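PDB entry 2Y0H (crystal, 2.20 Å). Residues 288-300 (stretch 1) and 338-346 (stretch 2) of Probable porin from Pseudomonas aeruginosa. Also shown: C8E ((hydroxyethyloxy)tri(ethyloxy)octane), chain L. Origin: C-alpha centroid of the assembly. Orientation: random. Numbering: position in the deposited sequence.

Stretch 1, residues 288-300: LMAYQTFTRPQEK
Stretch 2, residues 338-346: DDSEWERNT

Glu 343, on strand 339-346, accepts hydrogen bonds from two consecutive backbone amides of the irregular segment 288-300. Its extended side chain (chi1 -172°, chi2 172°, chi3 -28°) brings OE2 to 2.7 Å from Tyr 291 N and OE1 to 2.7 Å from Gln 292 N; N-H...O angles of 155° and 165° establish both hydrogen bonds. Ala 290 N lies 3.3 Å from Glu 343 OE2, but the angle is poor; it donates instead to Asn 345 OD1 (2.7 Å, 160°). Asn 345 (chi1 -71°) also gives ND2 to Glu 343 OE2 at 3.0 Å, tying the two acceptors together.

Arg 296 (m, t, p; chi4 167°) forms two salt bridges: NH1 to Glu 341 OE1 at 3.0 Å, near the guanidinium plane, and NH2 to Asp 339 OD2 at 3.4 Å, a weak hydrogen bond at 132°. Glu 341 (chi1 64°, chi2 -170°, chi3 -6°) places OE2 2.5 Å from OE2 of Glu 299 (t, t, chi3 13°). A type II turn from Arg 296 to Glu 299 returns Glu 299 N to Arg 296 O (3.0 Å), while Arg 296 N donates to Glu 299 OE1 (3.1 Å). One water donates to Glu 341 OE2 (2.7 Å) and accepts from Gln 292 NE2 (2.5 Å), bridging the stretches.

Alternation along the strand directs the CA-to-CB bonds of Asp 339, Glu 341, Glu 343 and Asn 345 toward the segment, and those of Ser 340, Trp 342 and Arg 344 away. Ala 290 CA lies 6.7 Å from Asn 345 CA. Phe 294 CA lies 8.4 Å from Glu 341 CA. Glu 299 CA lies 8.2 Å from Ser 340 CA. Packing completes the 565 Å² contact: Phe 294 (phi/psi 56/43, chi1 -72°, chi2 80°) sets CE2 3.5 Å from Glu 341 CG, and Met 289 (m, m, m) brings CE within 3.2 Å of Glu 343 O.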

ATOM      1  N   LEU A 288      -8.939  -0.619   4.753  1.00 26.21           N
ATOM      2  CA  LEU A 288      -7.796  -1.509   4.830  1.00 27.21           C
ATOM      3  C   LEU A 288      -7.299  -1.611   6.262  1.00 26.48           C
ATOM      4  O   LEU A 288      -7.113  -0.600   6.921  1.00 30.90           O
ATOM      5  CB  LEU A 288      -6.661  -0.988   3.940  1.00 31.50           C
ATOM      6  CG  LEU A 288      -5.349  -1.748   4.148  1.00 31.89           C
ATOM      7  CD1 LEU A 288      -5.432  -3.064   3.413  1.00 33.34           C
ATOM      8  CD2 LEU A 288      -4.147  -0.936   3.683  1.00 30.76           C
ATOM      9  N   MET A 289      -7.058  -2.828   6.735  1.00 28.20           N
ATOM     10  CA  MET A 289      -6.574  -3.036   8.098  1.00 31.06           C
ATOM     11  C   MET A 289      -5.263  -3.833   8.114  1.00 32.97           C
ATOM     12  O   MET A 289      -4.803  -4.284   7.075  1.00 29.43           O
ATOM     13  CB  MET A 289      -7.648  -3.742   8.937  1.00 27.73           C
ATOM     14  CG  MET A 289      -8.890  -2.891   9.141  1.00 25.67           C
ATOM     15  SD  MET A 289      -8.599  -1.615  10.390  1.00 28.74           S
ATOM     16  CE  MET A 289      -8.832  -2.618  11.880  1.00 27.38           C
ATOM     17  N   ALA A 290      -4.671  -4.008   9.292  1.00 30.64           N
ATOM     18  CA  ALA A 290      -3.385  -4.694   9.391  1.00 33.10           C
ATOM     19  C   ALA A 290      -3.461  -6.128   8.874  1.00 34.48           C
ATOM     20  O   ALA A 290      -2.547  -6.606   8.219  1.00 33.79           O
ATOM     21  CB  ALA A 290      -2.887  -4.670  10.819  1.00 35.74           C
ATOM     22  N   TYR A 291      -4.561  -6.810   9.165  1.00 34.38           N
ATOM     23  CA  TYR A 291      -4.736  -8.190   8.731  1.00 30.42           C
ATOM     24  C   TYR A 291      -5.694  -8.313   7.540  1.00 30.14           C
ATOM     25  O   TYR A 291      -5.291  -8.738   6.457  1.00 33.45           O
ATOM     26  CB  TYR A 291      -5.188  -9.061   9.912  1.00 31.79           C
ATOM     27  CG  TYR A 291      -5.488 -10.502   9.556  1.00 32.56           C
ATOM     28  CD1 TYR A 291      -4.560 -11.276   8.866  1.00 35.62           C
ATOM     29  CD2 TYR A 291      -6.689 -11.093   9.929  1.00 30.55           C
ATOM     30  CE1 TYR A 291      -4.830 -12.590   8.543  1.00 37.11           C
ATOM     31  CE2 TYR A 291      -6.971 -12.404   9.609  1.00 31.83           C
ATOM     32  CZ  TYR A 291      -6.035 -13.150   8.915  1.00 39.08           C
ATOM     33  OH  TYR A 291      -6.305 -14.462   8.590  1.00 42.82           O
ATOM     34  N   GLN A 292      -6.955  -7.931   7.723  1.00 31.03           N
ATOM     35  CA  GLN A 292      -7.947  -8.042   6.644  1.00 29.81           C
ATOM     36  C   GLN A 292      -8.124  -6.765   5.829  1.00 29.56           C
ATOM     37  O   GLN A 292      -7.907  -5.653   6.328  1.00 33.17           O
ATOM     38  CB  GLN A 292      -9.294  -8.505   7.190  1.00 30.32           C
ATOM     39  CG  GLN A 292      -9.313  -9.984   7.517  1.00 31.21           C
ATOM     40  CD  GLN A 292      -8.960 -10.841   6.309  1.00 34.10           C
ATOM     41  OE1 GLN A 292      -7.953 -11.546   6.305  1.00 38.19           O
ATOM     42  NE2 GLN A 292      -9.787 -10.779   5.282  1.00 31.16           N
ATOM     43  N   THR A 293      -8.505  -6.930   4.569  1.00 28.69           N
ATOM     44  CA  THR A 293      -8.727  -5.782   3.690  1.00 32.97           C
ATOM     45  C   THR A 293     -10.207  -5.395   3.591  1.00 29.54           C
ATOM     46  O   THR A 293     -10.524  -4.331   3.071  1.00 28.41           O
ATOM     47  CB  THR A 293      -8.157  -6.010   2.258  1.00 27.48           C
ATOM     48  OG1 THR A 293      -8.973  -6.946   1.555  1.00 28.93           O
ATOM     49  CG2 THR A 293      -6.718  -6.533   2.308  1.00 27.82           C
ATOM     50  N   PHE A 294     -11.098  -6.253   4.091  1.00 29.23           N
ATOM     51  CA  PHE A 294     -12.542  -5.990   4.067  1.00 26.14           C
ATOM     52  C   PHE A 294     -13.061  -5.717   2.656  1.00 27.49           C
ATOM     53  O   PHE A 294     -13.865  -4.809   2.429  1.00 27.84           O
ATOM     54  CB  PHE A 294     -12.890  -4.843   5.027  1.00 30.45           C
ATOM     55  CG  PHE A 294     -12.789  -5.233   6.470  1.00 28.06           C
ATOM     56  CD1 PHE A 294     -11.555  -5.283   7.100  1.00 26.71           C
ATOM     57  CD2 PHE A 294     -13.920  -5.597   7.183  1.00 24.31           C
ATOM     58  CE1 PHE A 294     -11.454  -5.670   8.430  1.00 24.80           C
ATOM     59  CE2 PHE A 294     -13.827  -5.985   8.522  1.00 25.48           C
ATOM     60  CZ  PHE A 294     -12.591  -6.026   9.138  1.00 25.36           C
ATOM     61  N   THR A 295     -12.581  -6.516   1.710  1.00 25.29           N
ATOM     62  CA  THR A 295     -12.981  -6.407   0.313  1.00 28.00           C
ATOM     63  C   THR A 295     -13.522  -7.736  -0.204  1.00 28.06           C
ATOM     64  O   THR A 295     -13.439  -8.022  -1.393  1.00 29.17           O
ATOM     65  CB  THR A 295     -11.801  -5.954  -0.574  1.00 28.80           C
ATOM     66  OG1 THR A 295     -10.663  -6.802  -0.337  1.00 23.61           O
ATOM     67  CG2 THR A 295     -11.434  -4.485  -0.266  1.00 28.84           C
ATOM     68  N   ARG A 296     -14.076  -8.547   0.695  1.00 30.04           N
ATOM     69  CA  ARG A 296     -14.595  -9.868   0.321  1.00 30.89           C
ATOM     70  C   ARG A 296     -15.889  -9.712  -0.469  1.00 27.48           C
ATOM     71  O   ARG A 296     -16.497  -8.641  -0.442  1.00 26.33           O
ATOM     72  CB  ARG A 296     -14.790 -10.736   1.570  1.00 31.06           C
ATOM     73  CG  ARG A 296     -13.473 -11.134   2.216  1.00 32.31           C
ATOM     74  CD  ARG A 296     -13.653 -11.661   3.621  1.00 33.81           C
ATOM     75  NE  ARG A 296     -14.311 -12.962   3.631  1.00 37.00           N
ATOM     76  CZ  ARG A 296     -14.371 -13.752   4.699  1.00 39.66           C
ATOM     77  NH1 ARG A 296     -13.809 -13.365   5.838  1.00 35.23           N
ATOM     78  NH2 ARG A 296     -14.985 -14.926   4.628  1.00 32.03           N
ATOM     79  N   PRO A 297     -16.313 -10.769  -1.187  1.00 31.09           N
ATOM     80  CA  PRO A 297     -17.456 -10.569  -2.097  1.00 28.83           C
ATOM     81  C   PRO A 297     -18.685 -10.007  -1.361  1.00 33.16           C
ATOM     82  O   PRO A 297     -19.080 -10.548  -0.323  1.00 33.15           O
ATOM     83  CB  PRO A 297     -17.729 -11.980  -2.642  1.00 30.55           C
ATOM     84  CG  PRO A 297     -16.427 -12.743  -2.432  1.00 26.09           C
ATOM     85  CD  PRO A 297     -15.821 -12.166  -1.190  1.00 27.87           C
ATOM     86  N   GLN A 298     -19.244  -8.914  -1.873  1.00 27.81           N
ATOM     87  CA  GLN A 298     -20.441  -8.288  -1.301  1.00 34.09           C
ATOM     88  C   GLN A 298     -20.305  -7.684   0.109  1.00 30.96           C
ATOM     89  O   GLN A 298     -21.302  -7.350   0.740  1.00 32.24           O
ATOM     90  CB  GLN A 298     -21.626  -9.260  -1.337  1.00 37.10           C
ATOM     91  CG  GLN A 298     -22.052  -9.628  -2.738  1.00 44.27           C
ATOM     92  CD  GLN A 298     -23.225 -10.578  -2.765  1.00 54.88           C
ATOM     93  OE1 GLN A 298     -23.074 -11.772  -2.514  1.00 61.01           O
ATOM     94  NE2 GLN A 298     -24.407 -10.053  -3.074  1.00 59.44           N
ATOM     95  N   GLU A 299     -19.085  -7.525   0.603  1.00 31.77           N
ATOM     96  CA  GLU A 299     -18.909  -7.049   1.966  1.00 30.31           C
ATOM     97  C   GLU A 299     -19.197  -5.555   2.148  1.00 29.84           C
ATOM     98  O   GLU A 299     -18.747  -4.730   1.366  1.00 31.39           O
ATOM     99  CB  GLU A 299     -17.506  -7.359   2.453  1.00 27.61           C
ATOM    100  CG  GLU A 299     -17.280  -7.051   3.922  1.00 27.59           C
ATOM    101  CD  GLU A 299     -15.963  -7.621   4.397  1.00 29.05           C
ATOM    102  OE1 GLU A 299     -15.160  -8.010   3.531  1.00 31.27           O
ATOM    103  OE2 GLU A 299     -15.725  -7.690   5.619  1.00 31.04           O
ATOM    104  N   LYS A 300     -19.944  -5.227   3.193  1.00 29.48           N
ATOM    105  CA  LYS A 300     -20.175  -3.840   3.589  1.00 30.02           C
ATOM    106  C   LYS A 300     -19.490  -3.627   4.925  1.00 28.44           C
ATOM    107  O   LYS A 300     -19.658  -4.426   5.838  1.00 31.78           O
ATOM    108  CB  LYS A 300     -21.671  -3.568   3.764  1.00 33.40           C
ATOM    109  CG  LYS A 300     -22.506  -3.607   2.488  1.00 35.06           C
ATOM    110  CD  LYS A 300     -23.989  -3.715   2.852  1.00 40.75           C
ATOM    111  CE  LYS A 300     -24.900  -3.621   1.631  1.00 48.25           C
ATOM    112  NZ  LYS A 300     -26.236  -4.235   1.884  1.00 52.53           N
ATOM    113  N   ASP A 338     -24.453 -15.493   5.161  1.00 40.88           N
ATOM    114  CA  ASP A 338     -23.357 -14.561   4.974  1.00 39.36           C
ATOM    115  C   ASP A 338     -22.406 -14.587   6.158  1.00 40.91           C
ATOM    116  O   ASP A 338     -22.826 -14.759   7.305  1.00 39.39           O
ATOM    117  CB  ASP A 338     -23.907 -13.146   4.786  1.00 34.80           C
ATOM    118  CG  ASP A 338     -24.808 -13.041   3.588  1.00 35.25           C
ATOM    119  OD1 ASP A 338     -24.807 -13.994   2.792  1.00 37.22           O
ATOM    120  OD2 ASP A 338     -25.516 -12.017   3.433  1.00 41.45           O
ATOM    121  N   ASP A 339     -21.119 -14.408   5.887  1.00 38.07           N
ATOM    122  CA  ASP A 339     -20.158 -14.281   6.973  1.00 36.09           C
ATOM    123  C   ASP A 339     -20.131 -12.822   7.418  1.00 39.35           C
ATOM    124  O   ASP A 339     -20.675 -11.940   6.739  1.00 33.64           O
ATOM    125  CB  ASP A 339     -18.765 -14.737   6.529  1.00 38.08           C
ATOM    126  CG  ASP A 339     -17.885 -15.169   7.695  1.00 43.34           C
ATOM    127  OD1 ASP A 339     -18.299 -14.990   8.864  1.00 37.39           O
ATOM    128  OD2 ASP A 339     -16.776 -15.697   7.440  1.00 38.64           O
ATOM    129  N   SER A 340     -19.511 -12.579   8.569  1.00 34.47           N
ATOM    130  CA  SER A 340     -19.252 -11.229   9.040  1.00 35.06           C
ATOM    131  C   SER A 340     -17.956 -11.267   9.829  1.00 32.25           C
ATOM    132  O   SER A 340     -17.544 -12.323  10.306  1.00 33.28           O
ATOM    133  CB  SER A 340     -20.399 -10.716   9.910  1.00 38.20           C
ATOM    134  OG  SER A 340     -20.731 -11.652  10.919  1.00 43.81           O
ATOM    135  N   GLU A 341     -17.310 -10.117   9.965  1.00 31.11           N
ATOM    136  CA  GLU A 341     -15.997 -10.068  10.585  1.00 30.70           C
ATOM    137  C   GLU A 341     -15.755  -8.704  11.214  1.00 30.50           C
ATOM    138  O   GLU A 341     -16.394  -7.713  10.847  1.00 31.27           O
ATOM    139  CB  GLU A 341     -14.901 -10.388   9.549  1.00 26.18           C
ATOM    140  CG  GLU A 341     -14.790  -9.367   8.404  1.00 27.25           C
ATOM    141  CD  GLU A 341     -13.879  -9.818   7.253  1.00 29.02           C
ATOM    142  OE1 GLU A 341     -13.229 -10.871   7.360  1.00 30.62           O
ATOM    143  OE2 GLU A 341     -13.823  -9.119   6.226  1.00 30.13           O
ATOM    144  N   TRP A 342     -14.827  -8.656  12.160  1.00 27.17           N
ATOM    145  CA  TRP A 342     -14.356  -7.385  12.681  1.00 28.61           C
ATOM    146  C   TRP A 342     -12.865  -7.422  13.000  1.00 31.72           C
ATOM    147  O   TRP A 342     -12.296  -8.484  13.254  1.00 29.16           O
ATOM    148  CB  TRP A 342     -15.166  -6.933  13.899  1.00 26.74           C
ATOM    149  CG  TRP A 342     -15.071  -7.757  15.143  1.00 32.08           C
ATOM    150  CD1 TRP A 342     -15.972  -8.694  15.568  1.00 35.28           C
ATOM    151  CD2 TRP A 342     -14.062  -7.679  16.173  1.00 28.97           C
ATOM    152  NE1 TRP A 342     -15.577  -9.218  16.780  1.00 33.87           N
ATOM    153  CE2 TRP A 342     -14.411  -8.614  17.173  1.00 33.08           C
ATOM    154  CE3 TRP A 342     -12.897  -6.928  16.335  1.00 31.12           C
ATOM    155  CZ2 TRP A 342     -13.638  -8.813  18.320  1.00 33.20           C
ATOM    156  CZ3 TRP A 342     -12.123  -7.124  17.478  1.00 35.36           C
ATOM    157  CH2 TRP A 342     -12.502  -8.060  18.458  1.00 36.20           C
ATOM    158  N   GLU A 343     -12.232  -6.257  12.971  1.00 28.70           N
ATOM    159  CA  GLU A 343     -10.829  -6.173  13.313  1.00 26.94           C
ATOM    160  C   GLU A 343     -10.562  -4.897  14.091  1.00 28.81           C
ATOM    161  O   GLU A 343     -11.140  -3.850  13.805  1.00 29.52           O
ATOM    162  CB  GLU A 343      -9.953  -6.227  12.058  1.00 25.79           C
ATOM    163  CG  GLU A 343      -8.448  -6.343  12.346  1.00 29.45           C
ATOM    164  CD  GLU A 343      -7.587  -6.583  11.087  1.00 28.80           C
ATOM    165  OE1 GLU A 343      -8.093  -7.180  10.108  1.00 28.01           O
ATOM    166  OE2 GLU A 343      -6.402  -6.175  11.086  1.00 32.73           O
ATOM    167  N   ARG A 344      -9.702  -4.998  15.091  1.00 28.62           N
ATOM    168  CA  ARG A 344      -9.187  -3.823  15.756  1.00 32.31           C
ATOM    169  C   ARG A 344      -7.668  -3.800  15.612  1.00 31.52           C
ATOM    170  O   ARG A 344      -7.022  -4.836  15.697  1.00 31.56           O
ATOM    171  CB  ARG A 344      -9.592  -3.814  17.230  1.00 34.65           C
ATOM    172  CG  ARG A 344      -8.856  -2.778  18.069  1.00 38.89           C
ATOM    173  CD  ARG A 344      -9.837  -1.886  18.799  1.00 44.91           C
ATOM    174  NE  ARG A 344     -10.989  -2.652  19.270  1.00 51.73           N
ATOM    175  CZ  ARG A 344     -12.002  -2.129  19.951  1.00 54.58           C
ATOM    176  NH1 ARG A 344     -11.990  -0.832  20.246  1.00 53.97           N
ATOM    177  NH2 ARG A 344     -13.016  -2.898  20.338  1.00 49.75           N
ATOM    178  N   ASN A 345      -7.122  -2.612  15.366  1.00 31.79           N
ATOM    179  CA  ASN A 345      -5.684  -2.394  15.269  1.00 27.70           C
ATOM    180  C   ASN A 345      -5.320  -1.286  16.231  1.00 31.06           C
ATOM    181  O   ASN A 345      -5.934  -0.220  16.206  1.00 32.08           O
ATOM    182  CB  ASN A 345      -5.279  -1.928  13.865  1.00 29.62           C
ATOM    183  CG  ASN A 345      -5.386  -3.014  12.816  1.00 30.51           C
ATOM    184  OD1 ASN A 345      -5.360  -2.729  11.616  1.00 32.79           O
ATOM    185  ND2 ASN A 345      -5.499  -4.257  13.253  1.00 30.10           N
ATOM    186  N   THR A 346      -4.341  -1.533  17.090  1.00 28.17           N
ATOM    187  CA  THR A 346      -3.814  -0.482  17.933  1.00 31.15           C
ATOM    188  C   THR A 346      -2.317  -0.419  17.708  1.00 33.69           C
ATOM    189  O   THR A 346      -1.607  -1.407  17.892  1.00 33.19           O
ATOM    190  CB  THR A 346      -4.117  -0.723  19.419  1.00 31.16           C
ATOM    191  OG1 THR A 346      -5.534  -0.728  19.620  1.00 34.14           O
ATOM    192  CG2 THR A 346      -3.495   0.368  20.268  1.00 31.75           C
TER
HETATM  193  C7  C8E L1400     -20.013  -8.286  14.641  1.00 49.26           C
HETATM  194  C8  C8E L1400     -20.169  -9.512  13.744  1.00 48.55           C
HETATM  195  O9  C8E L1400     -18.919 -10.166  13.601  1.00 49.74           O
HETATM  196  C10 C8E L1400     -18.494 -10.821  14.785  1.00 50.09           C
HETATM  197  C11 C8E L1400     -18.014 -12.238  14.470  1.00 45.12           C
HETATM  198  O12 C8E L1400     -18.218 -13.093  15.577  1.00 47.27           O
HETATM  199  O   HOH W   1     -11.583  -9.218   4.661  1.00 32.91           O